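Side-chain contacts in peptide ABC transporter, peptide-binding protein (Thermus thermophilus, PDB 2D5W), which binds oligopeptides and probably delivers them to an ABC transporter for uptake across the membrane: residues Gln4-Val9 against Glu585-Val590; Val248-Gln253 against Gly264-Ala269; Ala579-Trp584 against Lys591-Ala596. All coordinates share one frame; numbering follows the deposited sequence.

Contact 1: Gln4-Val9 against Glu585-Val590; sequences QDNSLV and ESRGAV
Q4 and N6 meet the side chain of R587 where the N-terminal helix 2-5 gives way to strand 7-12. That strand runs inside a mixed sheet of the periplasmic-binding-protein fold, and the contact joins the start of the chain to a loop near its C-terminal end. Q4 takes part through its backbone. Its carbonyl O lies at the edge of the guanidinium, 2.8 Å from R587 NH1. The bond is weak, because the N-H...O angle is only 129°. The stronger partner of R587 is the carbonyl O of P3, which accepts from NE. Two carbonyls at the end of the short helix are therefore served by one arginine.

The CB of D5 points away from the 585-590 loop. D5 OD2 is 6.5 Å from R587 NH1, so the opposite charges do not pair directly. Instead, D5 OD2 accepts from S7 OG at 2.7 Å, a link that spans the turn between helix and strand.

N6 is the first residue to leave helical geometry, and its phi is positive. CG stands anti to the backbone N (chi1 -156°), which lays the amide obliquely across the arginine chain. The amide and guanidinium planes are 11° apart and stacked. N6 CB lies over one guanidinium face, toward its rim, 3.8 Å from R587 NE. The amide itself is displaced toward the aliphatic part, with N6 CG 4.0 Å from R587 CD. N6 is buried and R587 is exposed. The stack, with the bonds to P3 O and Q4 O, probably limits rotation of the guanidinium.

R587 sits in a 3-10 turn, and its chain bends at chi2 to reach the helix end. The turn is closed by G588 N, which donates to E585 O at 2.9 Å.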
ATOM      1  N   GLN A   4      29.911   9.563  11.371  1.00 30.63           N
ATOM      2  CA  GLN A   4      30.530   9.544  12.690  1.00 30.68           C
ATOM      3  C   GLN A   4      30.349   8.195  13.375  1.00 28.83           C
ATOM      4  O   GLN A   4      31.321   7.486  13.640  1.00 28.84           O
ATOM      5  CB  GLN A   4      29.924  10.647  13.564  1.00 32.91           C
ATOM      6  CG  GLN A   4      30.527  10.744  14.957  1.00 36.20           C
ATOM      7  CD  GLN A   4      31.970  11.205  14.938  1.00 37.93           C
ATOM      8  OE1 GLN A   4      32.828  10.580  14.315  1.00 39.32           O
ATOM      9  NE2 GLN A   4      32.247  12.307  15.628  1.00 39.04           N
ATOM     10  N   ASP A   5      29.099   7.845  13.661  1.00 27.21           N
ATOM     11  CA  ASP A   5      28.794   6.580  14.318  1.00 24.38           C
ATOM     12  C   ASP A   5      28.322   5.529  13.319  1.00 21.19           C
ATOM     13  O   ASP A   5      27.924   4.429  13.703  1.00 20.36           O
ATOM     14  CB  ASP A   5      27.730   6.787  15.399  1.00 27.32           C
ATOM     15  CG  ASP A   5      26.437   7.350  14.847  1.00 28.69           C
ATOM     16  OD1 ASP A   5      25.494   7.557  15.639  1.00 31.62           O
ATOM     17  OD2 ASP A   5      26.364   7.587  13.623  1.00 30.88           O
ATOM     18  N   ASN A   6      28.368   5.879  12.037  1.00 17.92           N
ATOM     19  CA  ASN A   6      27.969   4.973  10.967  1.00 15.03           C
ATOM     20  C   ASN A   6      26.518   4.517  11.111  1.00 13.54           C
ATOM     21  O   ASN A   6      26.226   3.318  11.153  1.00 12.91           O
ATOM     22  CB  ASN A   6      28.903   3.761  10.946  1.00 15.07           C
ATOM     23  CG  ASN A   6      28.948   3.091   9.597  1.00 13.78           C
ATOM     24  OD1 ASN A   6      28.316   3.550   8.647  1.00 13.58           O
ATOM     25  ND2 ASN A   6      29.701   2.002   9.497  1.00 13.69           N
ATOM     26  N   SER A   7      25.611   5.486  11.179  1.00 13.38           N
ATOM     27  CA  SER A   7      24.190   5.199  11.321  1.00 12.39           C
ATOM     28  C   SER A   7      23.357   5.939  10.281  1.00 12.07           C
ATOM     29  O   SER A   7      23.855   6.820   9.575  1.00 11.66           O
ATOM     30  CB  SER A   7      23.711   5.589  12.719  1.00 15.47           C
ATOM     31  OG  SER A   7      23.866   6.981  12.937  1.00 19.20           O
ATOM     32  N   LEU A   8      22.082   5.573  10.208  1.00 11.90           N
ATOM     33  CA  LEU A   8      21.138   6.166   9.267  1.00 12.19           C
ATOM     34  C   LEU A   8      19.815   6.492   9.957  1.00 11.21           C
ATOM     35  O   LEU A   8      19.100   5.588  10.396  1.00 13.79           O
ATOM     36  CB  LEU A   8      20.881   5.192   8.116  1.00 12.78           C
ATOM     37  CG  LEU A   8      19.758   5.535   7.131  1.00 12.69           C
ATOM     38  CD1 LEU A   8      20.064   6.843   6.425  1.00 15.18           C
ATOM     39  CD2 LEU A   8      19.602   4.408   6.127  1.00 14.19           C
ATOM     40  N   VAL A   9      19.495   7.779  10.058  1.00  9.52           N
ATOM     41  CA  VAL A   9      18.248   8.211  10.680  1.00  9.54           C
ATOM     42  C   VAL A   9      17.282   8.611   9.570  1.00  8.68           C
ATOM     43  O   VAL A   9      17.573   9.502   8.765  1.00  9.28           O
ATOM     44  CB  VAL A   9      18.476   9.412  11.627  1.00  9.94           C
ATOM     45  CG1 VAL A   9      17.145   9.904  12.183  1.00 12.11           C
ATOM     46  CG2 VAL A   9      19.405   9.007  12.763  1.00 12.59           C
ATOM     47  N   GLU A 585      29.831   7.591   1.980  1.00 10.47           N
ATOM     48  CA  GLU A 585      31.015   7.504   1.133  1.00 11.20           C
ATOM     49  C   GLU A 585      32.316   7.687   1.912  1.00 11.03           C
ATOM     50  O   GLU A 585      33.320   7.050   1.591  1.00 11.86           O
ATOM     51  CB  GLU A 585      30.936   8.526  -0.004  1.00 11.70           C
ATOM     52  CG  GLU A 585      29.722   8.336  -0.896  1.00 13.76           C
ATOM     53  CD  GLU A 585      29.784   9.158  -2.169  1.00 12.92           C
ATOM     54  OE1 GLU A 585      30.211   8.615  -3.211  1.00 13.65           O
ATOM     55  OE2 GLU A 585      29.407  10.348  -2.128  1.00 14.76           O
ATOM     56  N   SER A 586      32.303   8.535   2.937  1.00 10.63           N
ATOM     57  CA  SER A 586      33.511   8.773   3.725  1.00 11.40           C
ATOM     58  C   SER A 586      33.895   7.554   4.564  1.00 11.33           C
ATOM     59  O   SER A 586      34.984   7.509   5.141  1.00 12.19           O
ATOM     60  CB  SER A 586      33.345  10.007   4.617  1.00 12.88           C
ATOM     61  OG  SER A 586      32.344   9.814   5.594  1.00 13.64           O
ATOM     62  N   ARG A 587      32.995   6.574   4.627  1.00 11.65           N
ATOM     63  CA  ARG A 587      33.237   5.324   5.346  1.00 12.26           C
ATOM     64  C   ARG A 587      33.710   4.275   4.340  1.00 11.55           C
ATOM     65  O   ARG A 587      34.088   3.163   4.710  1.00 13.12           O
ATOM     66  CB  ARG A 587      31.951   4.832   6.016  1.00 13.65           C
ATOM     67  CG  ARG A 587      31.664   5.461   7.362  1.00 16.70           C
ATOM     68  CD  ARG A 587      32.417   4.737   8.461  1.00 20.72           C
ATOM     69  NE  ARG A 587      32.182   5.338   9.769  1.00 23.59           N
ATOM     70  CZ  ARG A 587      32.599   4.814  10.917  1.00 23.58           C
ATOM     71  NH1 ARG A 587      32.342   5.432  12.062  1.00 26.08           N
ATOM     72  NH2 ARG A 587      33.267   3.668  10.922  1.00 25.65           N
ATOM     73  N   GLY A 588      33.678   4.635   3.062  1.00 11.35           N
ATOM     74  CA  GLY A 588      34.103   3.710   2.029  1.00 11.99           C
ATOM     75  C   GLY A 588      32.956   3.109   1.240  1.00 11.38           C
ATOM     76  O   GLY A 588      33.183   2.312   0.333  1.00 12.04           O
ATOM     77  N   ALA A 589      31.723   3.479   1.578  1.00 11.14           N
ATOM     78  CA  ALA A 589      30.564   2.950   0.863  1.00 11.15           C
ATOM     79  C   ALA A 589      30.698   3.287  -0.620  1.00 11.31           C
ATOM     80  O   ALA A 589      30.984   4.429  -0.983  1.00 11.57           O
ATOM     81  CB  ALA A 589      29.283   3.543   1.426  1.00 10.42           C
ATOM     82  N   VAL A 590      30.482   2.289  -1.473  1.00 11.08           N
ATOM     83  CA  VAL A 590      30.612   2.463  -2.913  1.00 11.75           C
ATOM     84  C   VAL A 590      29.288   2.783  -3.598  1.00 10.89           C
ATOM     85  O   VAL A 590      28.345   1.991  -3.558  1.00 10.76           O
ATOM     86  CB  VAL A 590      31.219   1.193  -3.555  1.00 11.79           C
ATOM     87  CG1 VAL A 590      31.358   1.379  -5.056  1.00 12.59           C
ATOM     88  CG2 VAL A 590      32.575   0.896  -2.929  1.00 13.32           C
TER

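Contact 2: Val248-Gln253 against Gly264-Ala269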
ATOM      1  N   VAL A 248      17.599   4.015  12.218  1.00  9.22           N
ATOM      2  CA  VAL A 248      16.549   4.443  13.123  1.00 10.31           C
ATOM      3  C   VAL A 248      15.492   5.247  12.389  1.00  9.15           C
ATOM      4  O   VAL A 248      15.805   6.230  11.711  1.00 10.36           O
ATOM      5  CB  VAL A 248      17.105   5.331  14.263  1.00 10.17           C
ATOM      6  CG1 VAL A 248      15.964   5.825  15.149  1.00 12.12           C
ATOM      7  CG2 VAL A 248      18.118   4.556  15.083  1.00 12.98           C
ATOM      8  N   TYR A 249      14.245   4.806  12.500  1.00  9.09           N
ATOM      9  CA  TYR A 249      13.126   5.531  11.916  1.00  8.46           C
ATOM     10  C   TYR A 249      12.573   6.402  13.036  1.00  8.85           C
ATOM     11  O   TYR A 249      12.292   5.909  14.130  1.00  9.07           O
ATOM     12  CB  TYR A 249      12.035   4.571  11.447  1.00  9.52           C
ATOM     13  CG  TYR A 249      12.102   4.219   9.983  1.00  7.88           C
ATOM     14  CD1 TYR A 249      11.247   4.826   9.059  1.00  8.31           C
ATOM     15  CD2 TYR A 249      13.018   3.277   9.515  1.00  9.23           C
ATOM     16  CE1 TYR A 249      11.302   4.502   7.710  1.00  8.98           C
ATOM     17  CE2 TYR A 249      13.081   2.949   8.169  1.00  8.78           C
ATOM     18  CZ  TYR A 249      12.223   3.561   7.271  1.00  9.12           C
ATOM     19  OH  TYR A 249      12.294   3.220   5.941  1.00 10.28           O
ATOM     20  N   ARG A 250      12.450   7.699  12.771  1.00  8.37           N
ATOM     21  CA  ARG A 250      11.899   8.650  13.729  1.00  8.51           C
ATOM     22  C   ARG A 250      10.537   9.059  13.194  1.00  8.93           C
ATOM     23  O   ARG A 250      10.408   9.437  12.029  1.00  9.68           O
ATOM     24  CB  ARG A 250      12.798   9.879  13.856  1.00 10.53           C
ATOM     25  CG  ARG A 250      14.015   9.671  14.739  1.00 14.98           C
ATOM     26  CD  ARG A 250      14.810  10.959  14.862  1.00 17.52           C
ATOM     27  NE  ARG A 250      13.992  12.061  15.360  1.00 21.21           N
ATOM     28  CZ  ARG A 250      14.381  13.333  15.371  1.00 22.38           C
ATOM     29  NH1 ARG A 250      13.572  14.274  15.841  1.00 23.85           N
ATOM     30  NH2 ARG A 250      15.578  13.664  14.904  1.00 22.02           N
ATOM     31  N   PHE A 251       9.524   8.981  14.050  1.00  8.46           N
ATOM     32  CA  PHE A 251       8.160   9.309  13.662  1.00  8.18           C
ATOM     33  C   PHE A 251       7.681  10.640  14.208  1.00  8.30           C
ATOM     34  O   PHE A 251       7.695  10.870  15.417  1.00  9.10           O
ATOM     35  CB  PHE A 251       7.223   8.194  14.127  1.00  9.13           C
ATOM     36  CG  PHE A 251       7.625   6.840  13.630  1.00  7.87           C
ATOM     37  CD1 PHE A 251       7.549   6.540  12.275  1.00  8.79           C
ATOM     38  CD2 PHE A 251       8.138   5.884  14.501  1.00  9.57           C
ATOM     39  CE1 PHE A 251       7.982   5.313  11.791  1.00  9.73           C
ATOM     40  CE2 PHE A 251       8.575   4.648  14.021  1.00 10.47           C
ATOM     41  CZ  PHE A 251       8.495   4.366  12.664  1.00 10.39           C
ATOM     42  N   ILE A 252       7.261  11.513  13.299  1.00  8.53           N
ATOM     43  CA  ILE A 252       6.735  12.829  13.653  1.00  8.41           C
ATOM     44  C   ILE A 252       5.449  12.960  12.838  1.00  8.60           C
ATOM     45  O   ILE A 252       5.486  13.184  11.628  1.00  8.88           O
ATOM     46  CB  ILE A 252       7.745  13.947  13.306  1.00  8.98           C
ATOM     47  CG1 ILE A 252       9.055  13.710  14.069  1.00 10.41           C
ATOM     48  CG2 ILE A 252       7.162  15.310  13.680  1.00  9.53           C
ATOM     49  CD1 ILE A 252      10.153  14.713  13.756  1.00 12.13           C
ATOM     50  N   GLN A 253       4.313  12.806  13.516  1.00  9.04           N
ATOM     51  CA  GLN A 253       2.998  12.815  12.877  1.00 10.08           C
ATOM     52  C   GLN A 253       2.588  14.074  12.129  1.00  9.21           C
ATOM     53  O   GLN A 253       1.971  13.992  11.062  1.00  9.61           O
ATOM     54  CB  GLN A 253       1.919  12.479  13.908  1.00 11.25           C
ATOM     55  CG  GLN A 253       0.572  12.137  13.289  1.00 14.75           C
ATOM     56  CD  GLN A 253      -0.522  11.968  14.320  1.00 15.54           C
ATOM     57  OE1 GLN A 253      -0.271  11.552  15.452  1.00 18.09           O
ATOM     58  NE2 GLN A 253      -1.751  12.275  13.929  1.00 16.94           N
ATOM     59  N   GLY A 264      16.334  20.976  10.142  1.00  9.47           N
ATOM     60  CA  GLY A 264      17.304  21.065  11.225  1.00 10.48           C
ATOM     61  C   GLY A 264      18.597  20.290  11.056  1.00 10.68           C
ATOM     62  O   GLY A 264      19.612  20.642  11.663  1.00 11.80           O
ATOM     63  N   GLY A 265      18.562  19.215  10.274  1.00 10.47           N
ATOM     64  CA  GLY A 265      19.770  18.450  10.021  1.00 11.56           C
ATOM     65  C   GLY A 265      20.016  17.151  10.763  1.00 10.67           C
ATOM     66  O   GLY A 265      20.976  16.454  10.441  1.00 12.72           O
ATOM     67  N   SER A 266      19.183  16.803  11.739  1.00 11.12           N
ATOM     68  CA  SER A 266      19.406  15.566  12.489  1.00 11.37           C
ATOM     69  C   SER A 266      18.893  14.314  11.781  1.00 11.13           C
ATOM     70  O   SER A 266      19.162  13.195  12.221  1.00 12.73           O
ATOM     71  CB  SER A 266      18.773  15.660  13.884  1.00 12.63           C
ATOM     72  OG  SER A 266      17.361  15.697  13.818  1.00 12.92           O
ATOM     73  N   ILE A 267      18.163  14.504  10.690  1.00  9.94           N
ATOM     74  CA  ILE A 267      17.615  13.388   9.926  1.00 10.21           C
ATOM     75  C   ILE A 267      18.414  13.213   8.631  1.00  9.74           C
ATOM     76  O   ILE A 267      18.546  14.143   7.833  1.00 10.97           O
ATOM     77  CB  ILE A 267      16.119  13.637   9.641  1.00  9.94           C
ATOM     78  CG1 ILE A 267      15.350  13.593  10.968  1.00 11.63           C
ATOM     79  CG2 ILE A 267      15.578  12.607   8.657  1.00 10.72           C
ATOM     80  CD1 ILE A 267      13.913  14.049  10.878  1.00 12.24           C
ATOM     81  N   ASP A 268      18.951  12.014   8.429  1.00  8.68           N
ATOM     82  CA  ASP A 268      19.771  11.729   7.254  1.00  9.87           C
ATOM     83  C   ASP A 268      19.015  11.586   5.945  1.00  9.19           C
ATOM     84  O   ASP A 268      19.516  11.977   4.890  1.00 10.45           O
ATOM     85  CB  ASP A 268      20.587  10.456   7.479  1.00  9.43           C
ATOM     86  CG  ASP A 268      21.502  10.557   8.678  1.00 10.94           C
ATOM     87  OD1 ASP A 268      22.281  11.528   8.753  1.00 12.06           O
ATOM     88  OD2 ASP A 268      21.451   9.661   9.546  1.00 12.42           O
ATOM     89  N   ALA A 269      17.817  11.015   6.007  1.00  9.21           N
ATOM     90  CA  ALA A 269      17.018  10.807   4.808  1.00  8.92           C
ATOM     91  C   ALA A 269      15.554  10.699   5.177  1.00  8.02           C
ATOM     92  O   ALA A 269      15.217  10.394   6.316  1.00  9.18           O
ATOM     93  CB  ALA A 269      17.463   9.528   4.100  1.00  9.06           C
TER
HETATM   94  O   HOH W   1      17.941  12.218  14.944  1.00 27.58           O
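R250 reaches from strand 246-251 to S266 and I267, in the loop that follows helix 255-264. Strand, helix and the next strand, 269-270, form a beta-alpha-beta crossover in the mixed sheet. Strand 7-12 lies between the two parallel strands it connects, so the arginine bridges across the place where that strand runs.

The guanidinium of R250 meets its two neighbours in different ways. S266 comes to its edge and I267 lies over one of its faces. S266 OG is 2.9 Å from R250 NH2 and accepts its hydrogen bond. The oxygen is close to the guanidinium plane, 11° out of it, but the bond is bent, with an N-H...O angle of 133°. The chi1 of S266 places OG between the backbone N and the carbonyl carbon, on the side facing the arginine. I267 contributes its CG1 and CD1 branch. CG1 comes within 3.9 Å of R250 NH2, and CD1 lies over the guanidinium face. The arginine chain is bent at chi3, which turns its flat end toward the loop.

The aliphatic part of R250 also touches V9 of strand 7-12. I267 is buried and packs on A261 of helix 255-264, which I252 touches as well. I267 thus sits between the helix and the guanidinium of R250. G265 leaves the helix with positive phi, and its carbonyl O accepts from R557, which lies outside both segments. R557 NE is also in a salt bridge with D268 OD1, so a second arginine meets the same loop.

A water adds an indirect link between the segments. It accepts from R250 NH2 at 2.8 Å and donates to the backbone carbonyl S266 O at 3.1 Å.

Contact 3: Ala579-Trp584 against Lys591-Ala596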
ATOM      1  N   ALA A 579      18.816  -2.213   1.050  1.00 10.67           N
ATOM      2  CA  ALA A 579      19.288  -1.728   2.340  1.00 10.11           C
ATOM      3  C   ALA A 579      20.687  -2.126   2.787  1.00 10.25           C
ATOM      4  O   ALA A 579      21.304  -1.410   3.576  1.00 11.11           O
ATOM      5  CB  ALA A 579      18.275  -2.086   3.424  1.00 11.33           C
ATOM      6  N   TRP A 580      21.190  -3.250   2.292  1.00  9.81           N
ATOM      7  CA  TRP A 580      22.519  -3.718   2.673  1.00  9.84           C
ATOM      8  C   TRP A 580      23.670  -2.917   2.066  1.00 10.13           C
ATOM      9  O   TRP A 580      24.814  -3.073   2.489  1.00 11.14           O
ATOM     10  CB  TRP A 580      22.680  -5.196   2.303  1.00 10.34           C
ATOM     11  CG  TRP A 580      22.476  -5.458   0.843  1.00 11.02           C
ATOM     12  CD1 TRP A 580      23.420  -5.412  -0.145  1.00 11.38           C
ATOM     13  CD2 TRP A 580      21.232  -5.747   0.196  1.00 10.56           C
ATOM     14  NE1 TRP A 580      22.837  -5.652  -1.366  1.00 12.09           N
ATOM     15  CE2 TRP A 580      21.494  -5.860  -1.187  1.00 11.64           C
ATOM     16  CE3 TRP A 580      19.918  -5.919   0.653  1.00 11.08           C
ATOM     17  CZ2 TRP A 580      20.488  -6.137  -2.121  1.00 12.44           C
ATOM     18  CZ3 TRP A 580      18.917  -6.195  -0.275  1.00 11.81           C
ATOM     19  CH2 TRP A 580      19.209  -6.300  -1.645  1.00 11.00           C
ATOM     20  N   GLU A 581      23.386  -2.073   1.079  1.00  9.96           N
ATOM     21  CA  GLU A 581      24.452  -1.288   0.457  1.00 10.43           C
ATOM     22  C   GLU A 581      24.313   0.217   0.653  1.00 10.59           C
ATOM     23  O   GLU A 581      24.982   0.998  -0.021  1.00 11.56           O
ATOM     24  CB  GLU A 581      24.568  -1.623  -1.038  1.00 13.49           C
ATOM     25  CG  GLU A 581      23.257  -1.613  -1.794  1.00 16.42           C
ATOM     26  CD  GLU A 581      23.420  -1.938  -3.270  1.00 15.70           C
ATOM     27  OE1 GLU A 581      24.292  -2.764  -3.617  1.00 18.13           O
ATOM     28  OE2 GLU A 581      22.661  -1.379  -4.083  1.00 15.54           O
ATOM     29  N   ILE A 582      23.451   0.623   1.576  1.00 10.07           N
ATOM     30  CA  ILE A 582      23.277   2.040   1.863  1.00 10.55           C
ATOM     31  C   ILE A 582      24.358   2.429   2.867  1.00  8.87           C
ATOM     32  O   ILE A 582      24.542   1.771   3.892  1.00  8.82           O
ATOM     33  CB  ILE A 582      21.872   2.324   2.438  1.00  9.79           C
ATOM     34  CG1 ILE A 582      20.816   2.000   1.373  1.00 11.59           C
ATOM     35  CG2 ILE A 582      21.775   3.779   2.886  1.00 10.90           C
ATOM     36  CD1 ILE A 582      19.383   2.088   1.853  1.00 13.04           C
ATOM     37  N   GLY A 583      25.092   3.492   2.562  1.00  9.29           N
ATOM     38  CA  GLY A 583      26.150   3.903   3.462  1.00  9.49           C
ATOM     39  C   GLY A 583      26.755   5.252   3.144  1.00  8.54           C
ATOM     40  O   GLY A 583      26.372   5.915   2.180  1.00  9.74           O
ATOM     41  N   TRP A 584      27.719   5.640   3.969  1.00  8.73           N
ATOM     42  CA  TRP A 584      28.408   6.911   3.831  1.00  9.75           C
ATOM     43  C   TRP A 584      29.680   6.760   3.005  1.00  9.35           C
ATOM     44  O   TRP A 584      30.515   5.903   3.294  1.00  9.87           O
ATOM     45  CB  TRP A 584      28.742   7.452   5.221  1.00 10.13           C
ATOM     46  CG  TRP A 584      27.525   7.651   6.078  1.00  9.77           C
ATOM     47  CD1 TRP A 584      27.073   6.837   7.077  1.00 10.80           C
ATOM     48  CD2 TRP A 584      26.570   8.713   5.962  1.00  9.23           C
ATOM     49  NE1 TRP A 584      25.893   7.327   7.591  1.00  9.76           N
ATOM     50  CE2 TRP A 584      25.562   8.475   6.922  1.00  9.76           C
ATOM     51  CE3 TRP A 584      26.468   9.839   5.136  1.00  9.59           C
ATOM     52  CZ2 TRP A 584      24.464   9.327   7.079  1.00  9.60           C
ATOM     53  CZ3 TRP A 584      25.377  10.686   5.292  1.00 10.81           C
ATOM     54  CH2 TRP A 584      24.388  10.422   6.257  1.00  9.47           C
ATOM     55  N   LYS A 591      29.225   3.948  -4.236  1.00 11.42           N
ATOM     56  CA  LYS A 591      28.017   4.370  -4.937  1.00 12.02           C
ATOM     57  C   LYS A 591      27.745   3.432  -6.111  1.00 12.71           C
ATOM     58  O   LYS A 591      28.625   3.194  -6.942  1.00 13.86           O
ATOM     59  CB  LYS A 591      28.182   5.804  -5.441  1.00 12.63           C
ATOM     60  CG  LYS A 591      26.922   6.387  -6.045  1.00 13.12           C
ATOM     61  CD  LYS A 591      27.141   7.813  -6.521  1.00 13.50           C
ATOM     62  CE  LYS A 591      25.856   8.408  -7.073  1.00 14.63           C
ATOM     63  NZ  LYS A 591      26.069   9.780  -7.609  1.00 15.80           N
ATOM     64  N   LYS A 592      26.527   2.904  -6.173  1.00 12.34           N
ATOM     65  CA  LYS A 592      26.130   1.984  -7.237  1.00 13.30           C
ATOM     66  C   LYS A 592      24.890   2.469  -7.982  1.00 13.71           C
ATOM     67  O   LYS A 592      24.595   2.002  -9.085  1.00 16.30           O
ATOM     68  CB  LYS A 592      25.848   0.595  -6.654  1.00 15.06           C
ATOM     69  CG  LYS A 592      27.066  -0.119  -6.105  1.00 19.06           C
ATOM     70  CD  LYS A 592      28.058  -0.440  -7.208  1.00 22.82           C
ATOM     71  CE  LYS A 592      29.252  -1.200  -6.661  1.00 23.60           C
ATOM     72  NZ  LYS A 592      28.846  -2.476  -6.013  1.00 28.05           N
ATOM     73  N   TRP A 593      24.162   3.399  -7.374  1.00 12.64           N
ATOM     74  CA  TRP A 593      22.953   3.945  -7.973  1.00 12.85           C
ATOM     75  C   TRP A 593      22.967   5.463  -7.874  1.00 12.76           C
ATOM     76  O   TRP A 593      23.589   6.020  -6.973  1.00 13.62           O
ATOM     77  CB  TRP A 593      21.711   3.411  -7.248  1.00 12.75           C
ATOM     78  CG  TRP A 593      21.648   1.920  -7.178  1.00 12.33           C
ATOM     79  CD1 TRP A 593      22.207   1.118  -6.226  1.00 12.16           C
ATOM     80  CD2 TRP A 593      21.048   1.045  -8.141  1.00 12.49           C
ATOM     81  NE1 TRP A 593      21.997  -0.204  -6.539  1.00 13.06           N
ATOM     82  CE2 TRP A 593      21.290  -0.277  -7.710  1.00 13.00           C
ATOM     83  CE3 TRP A 593      20.333   1.250  -9.329  1.00 14.03           C
ATOM     84  CZ2 TRP A 593      20.841  -1.394  -8.425  1.00 13.98           C
ATOM     85  CZ3 TRP A 593      19.888   0.140 -10.040  1.00 14.73           C
ATOM     86  CH2 TRP A 593      20.144  -1.163  -9.585  1.00 14.18           C
ATOM     87  N   ASP A 594      22.301   6.130  -8.810  1.00 13.56           N
ATOM     88  CA  ASP A 594      22.204   7.583  -8.773  1.00 14.39           C
ATOM     89  C   ASP A 594      20.739   7.943  -8.939  1.00 13.59           C
ATOM     90  O   ASP A 594      20.078   7.497  -9.878  1.00 14.40           O
ATOM     91  CB  ASP A 594      23.015   8.254  -9.877  1.00 16.86           C
ATOM     92  CG  ASP A 594      23.010   9.768  -9.742  1.00 18.32           C
ATOM     93  OD1 ASP A 594      23.714  10.292  -8.851  1.00 20.33           O
ATOM     94  OD2 ASP A 594      22.282  10.436 -10.505  1.00 20.18           O
ATOM     95  N   GLN A 595      20.246   8.771  -8.030  1.00 13.08           N
ATOM     96  CA  GLN A 595      18.850   9.174  -8.022  1.00 12.05           C
ATOM     97  C   GLN A 595      18.354   9.976  -9.225  1.00 12.68           C
ATOM     98  O   GLN A 595      17.198   9.852  -9.619  1.00 12.97           O
ATOM     99  CB  GLN A 595      18.567   9.965  -6.742  1.00 12.18           C
ATOM    100  CG  GLN A 595      17.114  10.331  -6.561  1.00 11.15           C
ATOM    101  CD  GLN A 595      16.234   9.112  -6.400  1.00 10.11           C
ATOM    102  OE1 GLN A 595      16.159   8.519  -5.322  1.00 10.86           O
ATOM    103  NE2 GLN A 595      15.576   8.719  -7.479  1.00 10.92           N
ATOM    104  N   ALA A 596      19.227  10.787  -9.809  1.00 14.77           N
ATOM    105  CA  ALA A 596      18.852  11.643 -10.932  1.00 15.96           C
ATOM    106  C   ALA A 596      17.999  11.022 -12.039  1.00 17.27           C
ATOM    107  O   ALA A 596      16.923  11.533 -12.357  1.00 17.94           O
ATOM    108  CB  ALA A 596      20.103  12.268 -11.539  1.00 17.53           C
TER
HETATM  109  O   HOH W   2      27.430  -3.159  -3.293  1.00 18.57           O
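E581 and W593 are joined by a single hydrogen bond from the indole N-H to the carboxylate. W593 NE1 is 2.8 Å from E581 OE2, and the N-H...O angle is 137°. The oxygen sits at the ring edge, 14° out of the ring plane. It also lies 3.3 Å from W593 CD1. The indole nitrogen meets OE2 nearly in line with its C-O bond, and the carboxylate and ring planes are 53° apart. The chain of E581 is extended beyond CG, which lets the acid reach across to the ring.

OE2 has a second donor, N578 ND2, so two bonds grip this oxygen. The other oxygen is served by water. A water donates to E581 OE1 at 3.2 Å and accepts from K592 NZ at 3.1 Å. K592 forms its direct salt bridge with E237.

Further out, W577 meets W593 in a T-shaped stack. N562 serves both segments: its OD1 accepts from the backbone N of K592 and W593, and its ND2 donates to E581 O. Within 591-596, K591 NZ forms a salt bridge with D594 OD1, three residues on, at 2.7 Å.

This is a surface loop-to-loop contact beside the short two-stranded antiparallel sheet of 560-561 and 583-584, consistent with the C-terminal region of a periplasmic-binding-protein fold.

The three contacts lie on the same side of the chain's centre. Contacts 1 and 3 are about 11 Å apart between centres, contacts 1 and 2 about 16 Å, and contacts 2 and 3 about 19 Å. W584 connects contacts 1 and 3: its NE1 is 2.9 Å from S7 O. D268 connects contacts 1 and 2, with OD2 2.8 Å from V9 N. D268 OD1 also packs 3.4 Å from W584 CH2, so the loop of contact 2 touches contact 3. Strands 7-12 and 246-251 are sheet neighbours. Together the contacts knit the N-terminal strand, the crossover loop and the C-terminal region.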